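Local coordinates for protein valine-pyruvate aminotransferase (Salmonella typhimurium, PDB 3G7Q) that catalyses the pyridoxal phosphate-dependent transfer of the amino group of valine to pyruvate, giving alanine and 3-methyl-2-oxobutanoate, at residues Leu134-Ile139 with Tyr372-Leu377; Gln165-Val170 with Val196-Glu201. All blocks are in the same frame, centred on the assembly; numbering follows the deposited sequence. Where two conformers were deposited one is given.

Contact 1 of 2, residues Leu134-Ile139 with Tyr372-Leu377; sequences LAPEYI and YFFPGL. With EDO (1,2-ethanediol), chain F.
F373 O is gripped by one hydrogen bond across the contact, from E137 N at 3.3 Å. The bond is long but fairly straight, with an N-H...O angle of 152°, and the donor lies in the plane of the F373 carbonyl. The residue before the donor, P136, enters through a cis peptide bond and brings its ring beside F374, the two side chains pointing the same way. Its CB sits over one face of the F374 ring, 3.8 Å from the centroid and 19° off the normal, which meets the geometry of a CH-pi contact. A135 CB approaches the same ring obliquely at CD2, 3.9 Å away. P136 also packs CB against CB on F373, at 3.6 Å. The segment 134-139 follows strand 129-132 of the large mixed sheet of the class I aminotransferase fold and runs into helix 138-142, whereas 372-377 lies in a loop between strands 368-369 and 387-391 of the six-stranded mixed sheet, closing with a type II turn from F374 to L377. The ring of F373 offers its edge to the helix start: E137 O lies near the ring plane, 3.6 Å from CD2. F373 CE2 comes up to the edge of the Y138 ring, 4.1 Å from CD1, the two side chains crossing obliquely, and Y141 of the same helix stacks on F373. The Y138 side chain also touches Q108 and N191. The E137 carboxylate is bonded through OE1 to S187. At the start of the segment, Y372 OH hydrogen-bonds O1 of a 1,2-ethanediol molecule, at 2.7 Å, probably a crystallisation additive.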
loop_
_atom_site.group_PDB
_atom_site.type_symbol
_atom_site.label_atom_id
_atom_site.label_comp_id
_atom_site.label_asym_id
_atom_site.label_seq_id
_atom_site.Cartn_x
_atom_site.Cartn_y
_atom_site.Cartn_z
ATOM N N LEU A 134 10.642 -22.854 11.410
ATOM C CA LEU A 134 10.640 -22.627 12.840
ATOM C C LEU A 134 9.349 -21.870 13.229
ATOM O O LEU A 134 9.366 -20.683 13.477
ATOM C CB LEU A 134 11.922 -21.913 13.287
ATOM C CG LEU A 134 12.326 -21.780 14.787
ATOM C CD1 LEU A 134 12.188 -23.031 15.539
ATOM C CD2 LEU A 134 13.747 -21.307 14.885
ATOM N N ALA A 135 8.264 -22.607 13.327
ATOM C CA ALA A 135 7.026 -22.036 13.859
ATOM C C ALA A 135 7.204 -21.894 15.373
ATOM O O ALA A 135 7.934 -22.675 15.965
ATOM C CB ALA A 135 5.862 -22.934 13.531
ATOM N N PRO A 136 6.518 -20.932 16.023
ATOM C CA PRO A 136 5.546 -19.984 15.496
ATOM C C PRO A 136 6.144 -18.748 14.817
ATOM O O PRO A 136 7.227 -18.276 15.184
ATOM C CB PRO A 136 4.764 -19.564 16.747
ATOM C CG PRO A 136 5.759 -19.656 17.816
ATOM C CD PRO A 136 6.698 -20.763 17.474
ATOM N N GLU A 137 5.412 -18.253 13.831
ATOM C CA GLU A 137 5.756 -17.076 13.055
ATOM C C GLU A 137 4.528 -16.193 12.988
ATOM O O GLU A 137 3.402 -16.679 13.084
ATOM C CB GLU A 137 6.165 -17.475 11.634
ATOM C CG GLU A 137 7.580 -17.998 11.492
ATOM C CD GLU A 137 8.646 -16.902 11.628
ATOM O OE1 GLU A 137 8.286 -15.715 11.741
ATOM O OE2 GLU A 137 9.843 -17.241 11.635
ATOM N N TYR A 138 4.738 -14.895 12.855
ATOM C CA TYR A 138 3.642 -13.951 12.720
ATOM C C TYR A 138 3.026 -13.900 11.320
ATOM O O TYR A 138 1.809 -13.885 11.190
ATOM C CB TYR A 138 4.106 -12.549 13.121
ATOM C CG TYR A 138 3.141 -11.472 12.690
ATOM C CD1 TYR A 138 1.945 -11.296 13.359
ATOM C CD2 TYR A 138 3.421 -10.645 11.610
ATOM C CE1 TYR A 138 1.035 -10.321 12.973
ATOM C CE2 TYR A 138 2.510 -9.663 11.205
ATOM C CZ TYR A 138 1.318 -9.509 11.897
ATOM O OH TYR A 138 0.380 -8.558 11.530
ATOM N N ILE A 139 3.820 -13.869 10.266
ATOM C CA ILE A 139 3.179 -13.724 8.928
ATOM C C ILE A 139 2.102 -14.805 8.649
ATOM O O ILE A 139 1.062 -14.523 8.019
ATOM C CB ILE A 139 4.223 -13.600 7.770
ATOM C CG1 ILE A 139 3.517 -13.150 6.475
ATOM C CG2 ILE A 139 5.018 -14.889 7.601
ATOM C CD1 ILE A 139 2.775 -11.795 6.603
ATOM N N TYR A 372 -2.986 -19.240 16.919
ATOM C CA TYR A 372 -3.080 -18.551 15.671
ATOM C C TYR A 372 -1.748 -18.339 14.951
ATOM O O TYR A 372 -1.752 -18.038 13.760
ATOM C CB TYR A 372 -3.848 -17.238 15.884
ATOM C CG TYR A 372 -5.236 -17.467 16.488
ATOM C CD1 TYR A 372 -6.136 -18.370 15.907
ATOM C CD2 TYR A 372 -5.653 -16.772 17.612
ATOM C CE1 TYR A 372 -7.400 -18.595 16.459
ATOM C CE2 TYR A 372 -6.919 -16.982 18.162
ATOM C CZ TYR A 372 -7.787 -17.894 17.591
ATOM O OH TYR A 372 -9.057 -18.092 18.137
ATOM N N PHE A 373 -0.615 -18.558 15.636
ATOM C CA PHE A 373 0.705 -18.402 15.033
ATOM C C PHE A 373 1.331 -19.694 14.484
ATOM O O PHE A 373 2.534 -19.718 14.212
ATOM C CB PHE A 373 1.662 -17.773 16.060
ATOM C CG PHE A 373 1.217 -16.430 16.555
ATOM C CD1 PHE A 373 0.395 -16.311 17.663
ATOM C CD2 PHE A 373 1.617 -15.266 15.906
ATOM C CE1 PHE A 373 -0.016 -15.053 18.132
ATOM C CE2 PHE A 373 1.203 -14.021 16.363
ATOM C CZ PHE A 373 0.382 -13.921 17.483
ATOM N N PHE A 374 0.546 -20.760 14.378
ATOM C CA PHE A 374 1.030 -22.054 13.908
ATOM C C PHE A 374 0.219 -22.622 12.749
ATOM O O PHE A 374 -0.114 -23.793 12.751
ATOM C CB PHE A 374 0.939 -23.088 15.020
ATOM C CG PHE A 374 1.810 -22.826 16.195
ATOM C CD1 PHE A 374 1.328 -22.127 17.285
ATOM C CD2 PHE A 374 3.072 -23.377 16.265
ATOM C CE1 PHE A 374 2.114 -21.921 18.378
ATOM C CE2 PHE A 374 3.864 -23.173 17.372
ATOM C CZ PHE A 374 3.378 -22.449 18.438
ATOM N N PRO A 375 -0.084 -21.825 11.741
ATOM C CA PRO A 375 -0.880 -22.463 10.683
ATOM C C PRO A 375 -0.076 -23.467 9.863
ATOM O O PRO A 375 1.121 -23.298 9.652
ATOM C CB PRO A 375 -1.272 -21.286 9.793
ATOM C CG PRO A 375 -0.116 -20.340 9.939
ATOM C CD PRO A 375 0.251 -20.430 11.413
ATOM N N GLY A 376 -0.744 -24.516 9.415
ATOM C CA GLY A 376 -0.125 -25.489 8.541
ATOM C C GLY A 376 0.784 -26.528 9.166
ATOM O O GLY A 376 1.648 -27.049 8.470
ATOM N N LEU A 377 0.632 -26.812 10.459
ATOM C CA LEU A 377 1.397 -27.890 11.083
ATOM C C LEU A 377 0.974 -29.201 10.494
ATOM O O LEU A 377 -0.206 -29.399 10.274
ATOM C CB LEU A 377 1.145 -27.985 12.585
ATOM C CG LEU A 377 1.805 -27.011 13.522
ATOM C CD1 LEU A 377 1.241 -27.158 14.930
ATOM C CD2 LEU A 377 3.333 -27.227 13.501
HETATM C C1 EDO F . -9.631 -15.386 19.965
HETATM O O1 EDO F . -9.830 -16.757 20.346
HETATM C C2 EDO F . -10.970 -14.647 19.894
HETATM O O2 EDO F . -11.815 -15.194 18.871
#

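Contact 2 of 2, residues Gln165-Val170 with Val196-Glu201; sequences QFKYHV and VITDEE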
loop_
_atom_site.group_PDB
_atom_site.type_symbol
_atom_site.label_atom_id
_atom_site.label_comp_id
_atom_site.label_asym_id
_atom_site.label_seq_id
_atom_site.Cartn_x
_atom_site.Cartn_y
_atom_site.Cartn_z
ATOM N N GLN A 165 12.554 -20.133 31.498
ATOM C CA GLN A 165 12.513 -19.679 30.111
ATOM C C GLN A 165 12.669 -20.875 29.176
ATOM O O GLN A 165 12.870 -22.010 29.621
ATOM C CB GLN A 165 13.550 -18.574 29.862
ATOM C CG GLN A 165 13.198 -17.310 30.622
ATOM C CD GLN A 165 14.132 -16.151 30.428
ATOM O OE1 GLN A 165 15.060 -16.178 29.609
ATOM N NE2 GLN A 165 13.885 -15.098 31.203
ATOM N N PHE A 166 12.562 -20.617 27.876
ATOM C CA PHE A 166 12.733 -21.687 26.899
ATOM C C PHE A 166 13.045 -21.079 25.554
ATOM O O PHE A 166 12.871 -19.869 25.355
ATOM C CB PHE A 166 11.517 -22.613 26.833
ATOM C CG PHE A 166 10.271 -21.987 26.273
ATOM C CD1 PHE A 166 9.499 -21.143 27.045
ATOM C CD2 PHE A 166 9.840 -22.284 24.990
ATOM C CE1 PHE A 166 8.339 -20.611 26.566
ATOM C CE2 PHE A 166 8.652 -21.722 24.501
ATOM C CZ PHE A 166 7.925 -20.885 25.283
ATOM N N LYS A 167 13.478 -21.929 24.624
ATOM C CA LYS A 167 13.829 -21.474 23.294
ATOM C C LYS A 167 13.444 -22.541 22.256
ATOM O O LYS A 167 13.723 -23.730 22.439
ATOM C CB LYS A 167 15.337 -21.212 23.214
ATOM C CG LYS A 167 15.816 -20.738 21.858
ATOM C CD LYS A 167 17.282 -20.301 21.862
ATOM C CE LYS A 167 17.825 -20.065 20.435
ATOM N NZ LYS A 167 17.207 -18.900 19.714
ATOM N N TYR A 168 12.775 -22.108 21.207
ATOM C CA TYR A 168 12.425 -22.991 20.112
ATOM C C TYR A 168 13.635 -23.166 19.214
ATOM O O TYR A 168 14.421 -22.228 19.011
ATOM C CB TYR A 168 11.295 -22.428 19.289
ATOM C CG TYR A 168 9.943 -22.350 19.982
ATOM C CD1 TYR A 168 9.328 -23.489 20.486
ATOM C CD2 TYR A 168 9.267 -21.167 20.051
ATOM C CE1 TYR A 168 8.057 -23.434 21.094
ATOM C CE2 TYR A 168 8.012 -21.082 20.638
ATOM C CZ TYR A 168 7.413 -22.229 21.166
ATOM O OH TYR A 168 6.182 -22.146 21.763
ATOM N N HIS A 169 13.752 -24.363 18.658
ATOM C CA HIS A 169 14.814 -24.726 17.708
ATOM C C HIS A 169 14.252 -25.437 16.487
ATOM O O HIS A 169 13.263 -26.149 16.586
ATOM C CB HIS A 169 15.827 -25.642 18.375
ATOM C CG HIS A 169 16.680 -24.941 19.382
ATOM N ND1 HIS A 169 17.760 -24.160 19.018
ATOM C CD2 HIS A 169 16.603 -24.877 20.730
ATOM C CE1 HIS A 169 18.322 -23.668 20.109
ATOM N NE2 HIS A 169 17.641 -24.086 21.161
ATOM N N VAL A 170 14.935 -25.284 15.362
ATOM C CA VAL A 170 14.580 -25.997 14.132
ATOM C C VAL A 170 14.838 -27.478 14.346
ATOM O O VAL A 170 15.929 -27.873 14.773
ATOM C CB VAL A 170 15.410 -25.527 12.923
ATOM C CG1 VAL A 170 15.050 -26.354 11.659
ATOM C CG2 VAL A 170 15.262 -24.008 12.652
ATOM N N VAL A 196 15.576 -15.620 18.398
ATOM C CA VAL A 196 16.605 -15.304 17.419
ATOM C C VAL A 196 17.205 -16.629 16.949
ATOM O O VAL A 196 17.967 -17.288 17.675
ATOM C CB VAL A 196 17.659 -14.320 17.967
ATOM C CG1 VAL A 196 18.884 -14.255 17.034
ATOM C CG2 VAL A 196 17.024 -12.943 18.134
ATOM N N ILE A 197 16.790 -17.066 15.775
ATOM C CA ILE A 197 17.325 -18.284 15.206
ATOM C C ILE A 197 18.873 -18.229 15.238
ATOM O O ILE A 197 19.462 -17.192 14.932
ATOM C CB ILE A 197 16.731 -18.476 13.787
ATOM C CG1 ILE A 197 17.203 -19.785 13.177
ATOM C CG2 ILE A 197 17.034 -17.238 12.886
ATOM C CD1 ILE A 197 16.605 -20.043 11.807
ATOM N N THR A 198 19.520 -19.326 15.626
ATOM C CA THR A 198 20.975 -19.339 15.834
ATOM C C THR A 198 21.738 -19.227 14.519
ATOM O O THR A 198 21.210 -19.539 13.438
ATOM C CB THR A 198 21.462 -20.571 16.600
ATOM O OG1 THR A 198 21.410 -21.743 15.761
ATOM C CG2 THR A 198 20.659 -20.772 17.921
ATOM N N ASP A 199 22.981 -18.747 14.591
ATOM C CA ASP A 199 23.802 -18.696 13.390
ATOM C C ASP A 199 23.865 -20.065 12.694
ATOM O O ASP A 199 23.723 -20.132 11.479
ATOM C CB ASP A 199 25.232 -18.234 13.685
ATOM C CG ASP A 199 25.294 -16.830 14.229
ATOM O OD1 ASP A 199 24.409 -16.022 13.910
ATOM O OD2 ASP A 199 26.235 -16.561 14.977
ATOM N N GLU A 200 24.014 -21.123 13.469
ATOM C CA GLU A 200 24.133 -22.480 12.923
ATOM C C GLU A 200 22.834 -22.911 12.229
ATOM O O GLU A 200 22.858 -23.464 11.137
ATOM C CB GLU A 200 24.508 -23.454 14.033
ATOM C CG GLU A 200 24.872 -24.861 13.562
ATOM N N GLU A 201 21.707 -22.659 12.864
ATOM C CA GLU A 201 20.414 -22.964 12.247
ATOM C C GLU A 201 20.198 -22.209 10.943
ATOM O O GLU A 201 19.749 -22.760 9.939
ATOM C CB GLU A 201 19.266 -22.604 13.203
ATOM C CG GLU A 201 19.153 -23.590 14.362
ATOM C CD GLU A 201 18.195 -23.143 15.462
ATOM O OE1 GLU A 201 18.008 -21.910 15.682
ATOM O OE2 GLU A 201 17.608 -24.040 16.110
HETATM O O HOH W 1 16.331 -20.900 17.579
HETATM O O HOH W 2 18.252 -26.673 15.551
#
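From CB, the side chain of E201 leaves the first turn of helix 199-211 with CG anti to the carbonyl carbon (chi1 -73°) and continues extended beyond CG. CB and CG serve as the spacer that carries the carboxylate across to strand 165-169. CD lies alongside V170, whose side chain runs past it in the opposite direction. OE1 turns back to its own segment and accepts T198 N at 3.0 Å through its anti lone pair; E201 N in return donates to T198 OG1 at 3.1 Å. This reciprocal pair is a capping box, with T198 as N-cap. OE1 also accepts from water 1, which donates to Y168 O and accepts from K167 NZ as well. OE2 accepts three bonds: from H169 ND1 at 2.9 Å, from V170 N at 3.0 Å, and from water 2, itself tied to V170 O. OE2 lies almost in the imidazole plane, at the ND1 edge, yet both protein donors meet it from above the carboxylate plane, which stands 60° from the imidazole. Beside this cluster, K167 stretches out to a final bend so that NZ donates a 2.7 Å hydrogen bond to V196 O from above the carbonyl plane, not along a lone pair, while CE rests 3.9 Å from T198 CG2. NZ also binds N195 and forms a salt bridge with E337. With five bonds accepted by its two oxygens, E201 is probably ionised; H169, whose NE2 is bonded to E159, lies between two carboxylates, an environment that would tend to stabilise a protonated imidazole.

Overall arrangement
Contact 2 is nested along the chain inside the loop closed by contact 1, in the order 134-139, 165-170, 196-201, 372-377. Their centres are 15 Å apart, and they touch directly: L134 CD1 lies 3.3 Å from H169 C, and P136 CD lies 3.4 Å from Y168 CE2. Through L134 and P136, which pack on strand 165-169, segment 134-139 touches 165-170 as well as its own partner 372-377. Both contacts bring connections that follow strands of the seven-stranded sheet, and lead into helices 138-142 and 199-211, against strand 165-169 or a loop of the six-stranded sheet, so parts of the aminotransferase fold distant in sequence meet in one region.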